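Side-chain contacts in penicillin-binding protein activator LpoB (Salmonella enterica subsp. enterica serovar Typhimurium, PDB 4Q6V), which probably regulates peptidoglycan synthesis as an outer-membrane lipoprotein that interacts with and activates penicillin-binding protein 1B, the present chain being the activator's own C-terminal domain: residues 5-10 against 46-51; 12-17 against 125-130; 73-78 against 84-89. All coordinates share one frame; numbering follows the deposited sequence.

Contact 1 of 3, residues 5-10 against 46-51; sequences GAMQPL and ETLRNA
Met7, a selenomethionine, reaches from helix 3-15 onto helix 41-54 and makes most of this contact. Its chain runs extended beyond CG (chi3 178°), which carries the selenium and the terminal methyl across the gap between two axes 9.8 Å apart at closest approach. SE lies 3.6 Å from Thr47 CG2, and the methyl CE stands 3.8 Å from Leu48 CB, so the end of the chain lodges where two successive residues of the partner helix leave the backbone. Nearer its own helix, Met7 CG packs on Leu48 CD1 at 4.0 Å. The Met7 and Leu48 chains run nearly perpendicular to each other, and both residues are buried.

Thr47 presents its methyl rather than its hydroxyl: with CG2 anti to the backbone N, OG1 stays beside its own helix and bonds to Glu43 O. No hydrogen bond spans the two segments.

The opposite end is looser and partly open to solvent. There Gln8 brings the NH2 end of its amide to the Ala51 methyl, NE2 3.7 Å from Ala51 CB. That nitrogen is hydrogen-bonded to Asn4 OD1 within its own helix, leaving a plain van der Waals touch across the gap.

The segments run in roughly the same direction, their axes crossing at -32°. Both helices pack against one side of the mixed sheet: Met7 and Leu48 also touch strand 25-35 through Val31 and Val28, and strand 112-119 through Leu113 and Met115 respectively.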
loop_
_atom_site.group_PDB
_atom_site.type_symbol
_atom_site.label_atom_id
_atom_site.label_comp_id
_atom_site.label_asym_id
_atom_site.label_seq_id
_atom_site.Cartn_x
_atom_site.Cartn_y
_atom_site.Cartn_z
ATOM N N GLY A 5 -2.826 -7.652 -13.418
ATOM C CA GLY A 5 -4.121 -8.254 -13.584
ATOM C C GLY A 5 -4.910 -8.265 -12.320
ATOM O O GLY A 5 -6.134 -8.029 -12.337
ATOM N N ALA A 6 -4.211 -8.512 -11.209
ATOM C CA ALA A 6 -4.800 -8.414 -9.887
ATOM C C ALA A 6 -4.971 -6.971 -9.381
ATOM O O ALA A 6 -6.039 -6.616 -8.827
ATOM C CB ALA A 6 -3.975 -9.224 -8.923
HETATM N N MSE A 7 -3.947 -6.151 -9.617
HETATM C CA MSE A 7 -3.870 -4.832 -8.978
HETATM C C MSE A 7 -4.712 -3.789 -9.697
HETATM O O MSE A 7 -5.328 -2.940 -9.069
HETATM C CB MSE A 7 -2.434 -4.401 -8.902
HETATM C CG MSE A 7 -1.770 -4.849 -7.602
HETATM SE SE MSE A 7 0.191 -4.781 -7.729
HETATM C CE MSE A 7 0.537 -5.352 -5.894
ATOM N N GLN A 8 -4.789 -3.858 -11.035
ATOM C CA GLN A 8 -5.457 -2.833 -11.846
ATOM C C GLN A 8 -6.936 -2.707 -11.529
ATOM O O GLN A 8 -7.454 -1.600 -11.352
ATOM C CB GLN A 8 -5.283 -3.092 -13.357
ATOM C CG GLN A 8 -3.864 -3.050 -13.882
ATOM C CD GLN A 8 -3.213 -1.697 -13.734
ATOM O OE1 GLN A 8 -3.886 -0.664 -13.732
ATOM N NE2 GLN A 8 -1.879 -1.697 -13.595
ATOM N N PRO A 9 -7.651 -3.828 -11.466
ATOM C CA PRO A 9 -9.055 -3.735 -11.142
ATOM C C PRO A 9 -9.315 -3.209 -9.728
ATOM O O PRO A 9 -10.331 -2.573 -9.513
ATOM C CB PRO A 9 -9.554 -5.176 -11.277
ATOM C CG PRO A 9 -8.379 -6.043 -11.502
ATOM C CD PRO A 9 -7.296 -5.153 -12.012
ATOM N N LEU A 10 -8.412 -3.520 -8.786
ATOM C CA LEU A 10 -8.599 -3.135 -7.374
ATOM C C LEU A 10 -8.306 -1.640 -7.250
ATOM O O LEU A 10 -9.028 -0.901 -6.588
ATOM C CB LEU A 10 -7.670 -3.929 -6.491
ATOM C CG LEU A 10 -7.967 -5.413 -6.267
ATOM C CD1 LEU A 10 -6.919 -6.096 -5.415
ATOM C CD2 LEU A 10 -9.321 -5.539 -5.600
ATOM N N GLU A 46 6.485 -2.129 -6.370
ATOM C CA GLU A 46 6.730 -1.280 -7.556
ATOM C C GLU A 46 5.577 -1.292 -8.531
ATOM O O GLU A 46 5.121 -0.249 -9.010
ATOM C CB GLU A 46 8.020 -1.637 -8.281
ATOM C CG GLU A 46 9.266 -1.025 -7.646
ATOM C CD GLU A 46 9.330 0.501 -7.783
ATOM O OE1 GLU A 46 9.028 1.013 -8.885
ATOM O OE2 GLU A 46 9.667 1.233 -6.815
ATOM N N THR A 47 5.062 -2.484 -8.808
ATOM C CA THR A 47 3.889 -2.592 -9.669
ATOM C C THR A 47 2.732 -1.747 -9.133
ATOM O O THR A 47 2.034 -1.070 -9.869
ATOM C CB THR A 47 3.472 -4.076 -9.840
ATOM O OG1 THR A 47 4.518 -4.775 -10.522
ATOM C CG2 THR A 47 2.195 -4.233 -10.644
ATOM N N LEU A 48 2.511 -1.850 -7.829
ATOM C CA LEU A 48 1.413 -1.227 -7.167
ATOM C C LEU A 48 1.572 0.290 -7.272
ATOM O O LEU A 48 0.606 1.006 -7.578
ATOM C CB LEU A 48 1.368 -1.642 -5.666
ATOM C CG LEU A 48 0.132 -1.105 -4.908
ATOM C CD1 LEU A 48 -1.154 -1.372 -5.629
ATOM C CD2 LEU A 48 0.107 -1.649 -3.480
ATOM N N ARG A 49 2.767 0.771 -6.974
ATOM C CA ARG A 49 3.075 2.206 -6.963
ATOM C C ARG A 49 2.810 2.758 -8.372
ATOM O O ARG A 49 2.269 3.869 -8.556
ATOM C CB ARG A 49 4.495 2.446 -6.499
ATOM C CG ARG A 49 4.743 2.272 -5.004
ATOM C CD ARG A 49 6.226 2.398 -4.678
ATOM N NE ARG A 49 6.728 3.685 -5.107
ATOM C CZ ARG A 49 6.843 4.786 -4.363
ATOM N NH1 ARG A 49 6.539 4.774 -3.086
ATOM N NH2 ARG A 49 7.292 5.917 -4.896
ATOM N N ASN A 50 3.138 1.945 -9.383
ATOM C CA ASN A 50 2.888 2.356 -10.773
ATOM C C ASN A 50 1.430 2.473 -11.111
ATOM O O ASN A 50 0.991 3.502 -11.614
ATOM C CB ASN A 50 3.637 1.436 -11.724
ATOM C CG ASN A 50 5.137 1.658 -11.671
ATOM O OD1 ASN A 50 5.922 0.715 -11.601
ATOM N ND2 ASN A 50 5.551 2.912 -11.700
ATOM N N ALA A 51 0.672 1.436 -10.769
ATOM C CA ALA A 51 -0.770 1.453 -10.943
ATOM C C ALA A 51 -1.418 2.676 -10.263
ATOM O O ALA A 51 -2.372 3.250 -10.793
ATOM C CB ALA A 51 -1.432 0.182 -10.430
#

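Contact 2 of 3, residues 12-17 against 125-130; sequences SKMLQA and IIWSGK
The indole of Trp127 has Met14, a selenomethionine, over one face and the backbone N of Gly129, from its own strand, over the opposite face. Met14 CB sits 3.5 Å from the centroid of the six-membered ring and only 2° off its normal, the geometry of a CH-pi contact. CG continues along the same face to 3.3 Å from Trp127 CE3. Because chi1 (-176°) sets CG anti to the backbone N, the chain passes across the ring before SE arrives obliquely, 4.6 Å from that centroid, in a Met-aromatic contact. At the five-membered ring, Ala17 CB approaches CD1 obliquely at 3.8 Å, and Lys13 O lies obliquely near NE1.

On the exposed side, the two segments share a water. Lys130 N donates to it at 3.0 Å, while Lys13 NZ makes a weak bond to the same water, so the bridge from helix to strand backbone is tenuous.

The aromatic contact thus seats the last turn of helix 3-15, and the residues just beyond it, on edge strand 125-132. This strand pairs with strand 112-119, whose Met115 also touches Trp127, while Phe58 packs against Met14.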
loop_
_atom_site.group_PDB
_atom_site.type_symbol
_atom_site.label_atom_id
_atom_site.label_comp_id
_atom_site.label_asym_id
_atom_site.label_seq_id
_atom_site.Cartn_x
_atom_site.Cartn_y
_atom_site.Cartn_z
ATOM N N SER A 12 -8.672 0.524 -9.615
ATOM C CA SER A 12 -9.779 1.142 -10.319
ATOM C C SER A 12 -11.001 1.236 -9.437
ATOM O O SER A 12 -11.607 2.293 -9.429
ATOM C CB SER A 12 -10.090 0.320 -11.589
ATOM O OG SER A 12 -11.170 0.895 -12.268
ATOM N N LYS A 13 -11.305 0.185 -8.677
ATOM C CA LYS A 13 -12.403 0.173 -7.747
ATOM C C LYS A 13 -12.155 1.066 -6.523
ATOM O O LYS A 13 -13.092 1.611 -5.923
ATOM C CB LYS A 13 -12.649 -1.216 -7.216
ATOM C CG LYS A 13 -13.088 -2.228 -8.259
ATOM C CD LYS A 13 -13.002 -3.689 -7.793
ATOM C CE LYS A 13 -13.602 -3.858 -6.401
ATOM N NZ LYS A 13 -13.431 -5.237 -5.857
HETATM N N MSE A 14 -10.884 1.209 -6.143
HETATM C CA MSE A 14 -10.552 2.084 -5.002
HETATM C C MSE A 14 -10.741 3.531 -5.403
HETATM O O MSE A 14 -11.165 4.346 -4.607
HETATM C CB MSE A 14 -9.110 1.867 -4.586
HETATM C CG MSE A 14 -8.731 2.672 -3.345
HETATM SE SE MSE A 14 -6.782 2.587 -3.197
HETATM C CE MSE A 14 -6.338 4.038 -4.419
ATOM N N LEU A 15 -10.472 3.845 -6.668
ATOM C CA LEU A 15 -10.581 5.194 -7.186
ATOM C C LEU A 15 -12.022 5.628 -7.391
ATOM O O LEU A 15 -12.285 6.827 -7.471
ATOM C CB LEU A 15 -9.821 5.326 -8.488
ATOM C CG LEU A 15 -8.300 5.356 -8.344
ATOM C CD1 LEU A 15 -7.628 5.390 -9.714
ATOM C CD2 LEU A 15 -7.886 6.570 -7.546
ATOM N N GLN A 16 -12.939 4.671 -7.426
ATOM C CA GLN A 16 -14.377 4.944 -7.606
ATOM C C GLN A 16 -15.105 5.095 -6.285
ATOM O O GLN A 16 -16.270 5.528 -6.236
ATOM C CB GLN A 16 -15.002 3.826 -8.427
ATOM C CG GLN A 16 -14.400 3.607 -9.814
ATOM C CD GLN A 16 -14.976 2.361 -10.526
ATOM O OE1 GLN A 16 -16.028 1.828 -10.140
ATOM N NE2 GLN A 16 -14.292 1.873 -11.564
ATOM N N ALA A 17 -14.435 4.733 -5.192
ATOM C CA ALA A 17 -15.057 4.762 -3.878
ATOM C C ALA A 17 -15.118 6.174 -3.334
ATOM O O ALA A 17 -14.154 6.939 -3.474
ATOM C CB ALA A 17 -14.293 3.869 -2.926
ATOM N N ILE A 125 -10.719 2.900 8.129
ATOM C CA ILE A 125 -10.633 2.214 6.843
ATOM C C ILE A 125 -11.811 2.573 5.978
ATOM O O ILE A 125 -12.942 2.190 6.297
ATOM C CB ILE A 125 -10.491 0.690 6.983
ATOM C CG1 ILE A 125 -9.264 0.312 7.830
ATOM C CG2 ILE A 125 -10.419 0.043 5.583
ATOM C CD1 ILE A 125 -7.930 0.575 7.135
ATOM N N ILE A 126 -11.568 3.301 4.884
ATOM C CA ILE A 126 -12.655 3.832 4.078
ATOM C C ILE A 126 -12.902 2.957 2.867
ATOM O O ILE A 126 -13.964 3.088 2.255
ATOM C CB ILE A 126 -12.435 5.325 3.659
ATOM C CG1 ILE A 126 -11.169 5.478 2.804
ATOM C CG2 ILE A 126 -12.472 6.200 4.917
ATOM C CD1 ILE A 126 -10.801 6.868 2.364
ATOM N N TRP A 127 -11.940 2.086 2.530
ATOM C CA TRP A 127 -12.098 1.182 1.375
ATOM C C TRP A 127 -11.326 -0.116 1.571
ATOM O O TRP A 127 -10.193 -0.101 2.081
ATOM C CB TRP A 127 -11.620 1.865 0.066
ATOM C CG TRP A 127 -11.679 0.917 -1.094
ATOM C CD1 TRP A 127 -12.808 0.605 -1.818
ATOM C CD2 TRP A 127 -10.629 0.114 -1.641
ATOM N NE1 TRP A 127 -12.528 -0.326 -2.786
ATOM C CE2 TRP A 127 -11.198 -0.653 -2.699
ATOM C CE3 TRP A 127 -9.260 0.003 -1.392
ATOM C CZ2 TRP A 127 -10.448 -1.527 -3.469
ATOM C CZ3 TRP A 127 -8.523 -0.875 -2.118
ATOM C CH2 TRP A 127 -9.119 -1.642 -3.156
ATOM N N SER A 128 -11.901 -1.206 1.056
ATOM C CA SER A 128 -11.245 -2.496 1.104
ATOM C C SER A 128 -11.536 -3.332 -0.135
ATOM O O SER A 128 -12.633 -3.243 -0.653
ATOM C CB SER A 128 -11.697 -3.234 2.364
ATOM O OG SER A 128 -11.092 -4.485 2.481
ATOM N N GLY A 129 -10.557 -4.122 -0.566
ATOM C CA GLY A 129 -10.712 -4.990 -1.741
ATOM C C GLY A 129 -9.818 -6.217 -1.757
ATOM O O GLY A 129 -8.695 -6.175 -1.261
ATOM N N LYS A 130 -10.315 -7.312 -2.360
ATOM C CA LYS A 130 -9.540 -8.549 -2.519
ATOM C C LYS A 130 -9.612 -9.076 -3.935
ATOM O O LYS A 130 -10.595 -8.856 -4.617
ATOM C CB LYS A 130 -9.940 -9.601 -1.510
ATOM C CG LYS A 130 -11.426 -9.731 -1.290
ATOM C CD LYS A 130 -11.734 -10.570 -0.061
ATOM C CE LYS A 130 -13.219 -10.931 0.013
ATOM N NZ LYS A 130 -13.575 -11.918 1.093
HETATM O O HOH W 1 -13.201 -6.945 -3.238
#

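Contact 3 of 3, residues 73-78 against 84-89; sequences LGLSPQ and RSKAIG
Leu73 lays its CD2 methyl against the backbone of helix 84-94 at Gly89, 3.6 Å from both O and C of that residue. Having no side chain, Gly89 leaves its peptide accessible to the methyl. Leu73 chi1 is -91°, about 30° from the staggered value near -60°.

One turn earlier on the helix, Leu75 meets the aliphatic part of Lys86, with CD1 4.2 Å from CG. The Lys86 chain is extended from CB to NZ, so its methylenes border the leucine while the ammonium group goes on to a salt bridge with Asp79. Apolar and charged portions of one lysine therefore serve different partners. With 157 Å² buried in all and no hydrogen bond between the segments, this is a light surface contact; Leu73 and Leu75 extend it onto Ile90.

Between the two leucines, Gly74 is the first residue to leave helical geometry after helix 63-72. Its positive phi (78°) and two bonds back into the last turn define a Schellman motif. After this C-cap, Leu75 packs back onto the next helix. In the loop that connects helix 63-72 to helix 84-94, the leucines on either side of the Schellman glycine, Leu73 and Leu75, thus both pack against helix 84-94.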
loop_
_atom_site.group_PDB
_atom_site.type_symbol
_atom_site.label_atom_id
_atom_site.label_comp_id
_atom_site.label_asym_id
_atom_site.label_seq_id
_atom_site.Cartn_x
_atom_site.Cartn_y
_atom_site.Cartn_z
ATOM N N LEU A 73 11.518 9.420 13.743
ATOM C CA LEU A 73 10.624 8.864 14.735
ATOM C C LEU A 73 11.283 7.783 15.609
ATOM O O LEU A 73 10.622 7.227 16.492
ATOM C CB LEU A 73 9.366 8.306 14.050
ATOM C CG LEU A 73 8.229 9.332 13.926
ATOM C CD1 LEU A 73 8.610 10.529 13.066
ATOM C CD2 LEU A 73 6.997 8.639 13.367
ATOM N N GLY A 74 12.555 7.485 15.376
ATOM C CA GLY A 74 13.358 6.550 16.163
ATOM C C GLY A 74 13.067 5.093 15.840
ATOM O O GLY A 74 13.328 4.186 16.638
ATOM N N LEU A 75 12.452 4.850 14.689
ATOM C CA LEU A 75 12.122 3.492 14.253
ATOM C C LEU A 75 13.389 2.896 13.634
ATOM O O LEU A 75 14.264 3.593 13.177
ATOM C CB LEU A 75 10.951 3.451 13.277
ATOM C CG LEU A 75 9.633 4.020 13.802
ATOM C CD1 LEU A 75 8.553 3.910 12.746
ATOM C CD2 LEU A 75 9.257 3.294 15.092
ATOM N N SER A 76 13.496 1.578 13.659
ATOM C CA SER A 76 14.558 0.872 12.971
ATOM C C SER A 76 14.461 1.186 11.469
ATOM O O SER A 76 13.386 1.347 10.913
ATOM C CB SER A 76 14.423 -0.616 13.224
ATOM O OG SER A 76 15.145 -1.333 12.282
ATOM N N PRO A 77 15.596 1.358 10.829
ATOM C CA PRO A 77 15.690 1.724 9.414
ATOM C C PRO A 77 14.943 0.769 8.475
ATOM O O PRO A 77 14.508 1.199 7.429
ATOM C CB PRO A 77 17.208 1.542 9.150
ATOM C CG PRO A 77 17.841 1.846 10.429
ATOM C CD PRO A 77 16.946 1.266 11.455
ATOM N N GLN A 78 14.840 -0.514 8.827
ATOM C CA GLN A 78 14.174 -1.512 7.995
ATOM C C GLN A 78 12.723 -1.718 8.392
ATOM O O GLN A 78 12.011 -2.495 7.773
ATOM C CB GLN A 78 14.909 -2.855 8.052
ATOM C CG GLN A 78 14.832 -3.573 6.697
ATOM C CD GLN A 78 15.592 -2.832 5.612
ATOM O OE1 GLN A 78 16.666 -2.268 5.881
ATOM N NE2 GLN A 78 15.050 -2.832 4.397
ATOM N N ARG A 84 -0.619 -0.076 12.613
ATOM C CA ARG A 84 -1.334 1.111 12.195
ATOM C C ARG A 84 -0.750 2.375 12.858
ATOM O O ARG A 84 -0.708 3.462 12.268
ATOM C CB ARG A 84 -2.832 0.932 12.477
ATOM C CG ARG A 84 -3.513 -0.160 11.683
ATOM C CD ARG A 84 -5.032 -0.123 11.855
ATOM N NE ARG A 84 -5.651 -1.201 11.085
ATOM C CZ ARG A 84 -6.948 -1.534 11.144
ATOM N NH1 ARG A 84 -7.797 -0.870 11.937
ATOM N NH2 ARG A 84 -7.404 -2.529 10.389
ATOM N N SER A 85 -0.299 2.265 14.101
ATOM C CA SER A 85 0.170 3.449 14.814
ATOM C C SER A 85 1.497 3.927 14.250
ATOM O O SER A 85 1.761 5.115 14.235
ATOM C CB SER A 85 0.295 3.148 16.321
ATOM O OG SER A 85 1.276 2.153 16.590
ATOM N N LYS A 86 2.330 3.005 13.786
ATOM C CA LYS A 86 3.575 3.388 13.106
ATOM C C LYS A 86 3.283 4.011 11.738
ATOM O O LYS A 86 3.910 4.965 11.338
ATOM C CB LYS A 86 4.488 2.185 12.922
ATOM C CG LYS A 86 5.201 1.741 14.193
ATOM C CD LYS A 86 6.074 0.529 13.910
ATOM C CE LYS A 86 6.555 -0.130 15.200
ATOM N NZ LYS A 86 7.517 -1.221 14.887
ATOM N N ALA A 87 2.296 3.484 11.030
ATOM C CA ALA A 87 1.952 3.973 9.700
ATOM C C ALA A 87 1.367 5.375 9.769
ATOM O O ALA A 87 1.710 6.247 8.980
ATOM C CB ALA A 87 1.018 3.005 9.002
ATOM N N ILE A 88 0.529 5.628 10.749
ATOM C CA ILE A 88 -0.064 6.941 10.935
ATOM C C ILE A 88 0.970 7.951 11.458
ATOM O O ILE A 88 0.957 9.138 11.066
ATOM C CB ILE A 88 -1.253 6.901 11.909
ATOM C CG1 ILE A 88 -2.353 6.056 11.310
ATOM C CG2 ILE A 88 -1.831 8.284 12.131
ATOM C CD1 ILE A 88 -3.438 5.676 12.281
ATOM N N GLY A 89 1.809 7.488 12.389
ATOM C CA GLY A 89 2.928 8.301 12.872
ATOM C C GLY A 89 3.772 8.784 11.709
ATOM O O GLY A 89 4.118 9.959 11.653
#

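Overall arrangement
From the N terminus, helix 3-15 enters first contact 1 and then contact 2. Contact 1 closes a loop through strand 25-35 onto helix 41-54; contact 2 closes a much longer one, ending on strand 125-132 near the C terminus. Their segments alternate along the chain, so the two closures cross, and they meet in space where Leu10 O lies 3.5 Å from Trp127 CZ2. Contact 3 follows contact 1 in sequence and nests inside the loop of contact 2, joining the connection after helix 63-72 to helix 84-94. Its centre is about 25 Å from that of contact 1, across the chain's centre. Contacts 1 and 2 tie the N-terminal helix 3-15 to helix 41-54 and to edge strand 125-132, respectively.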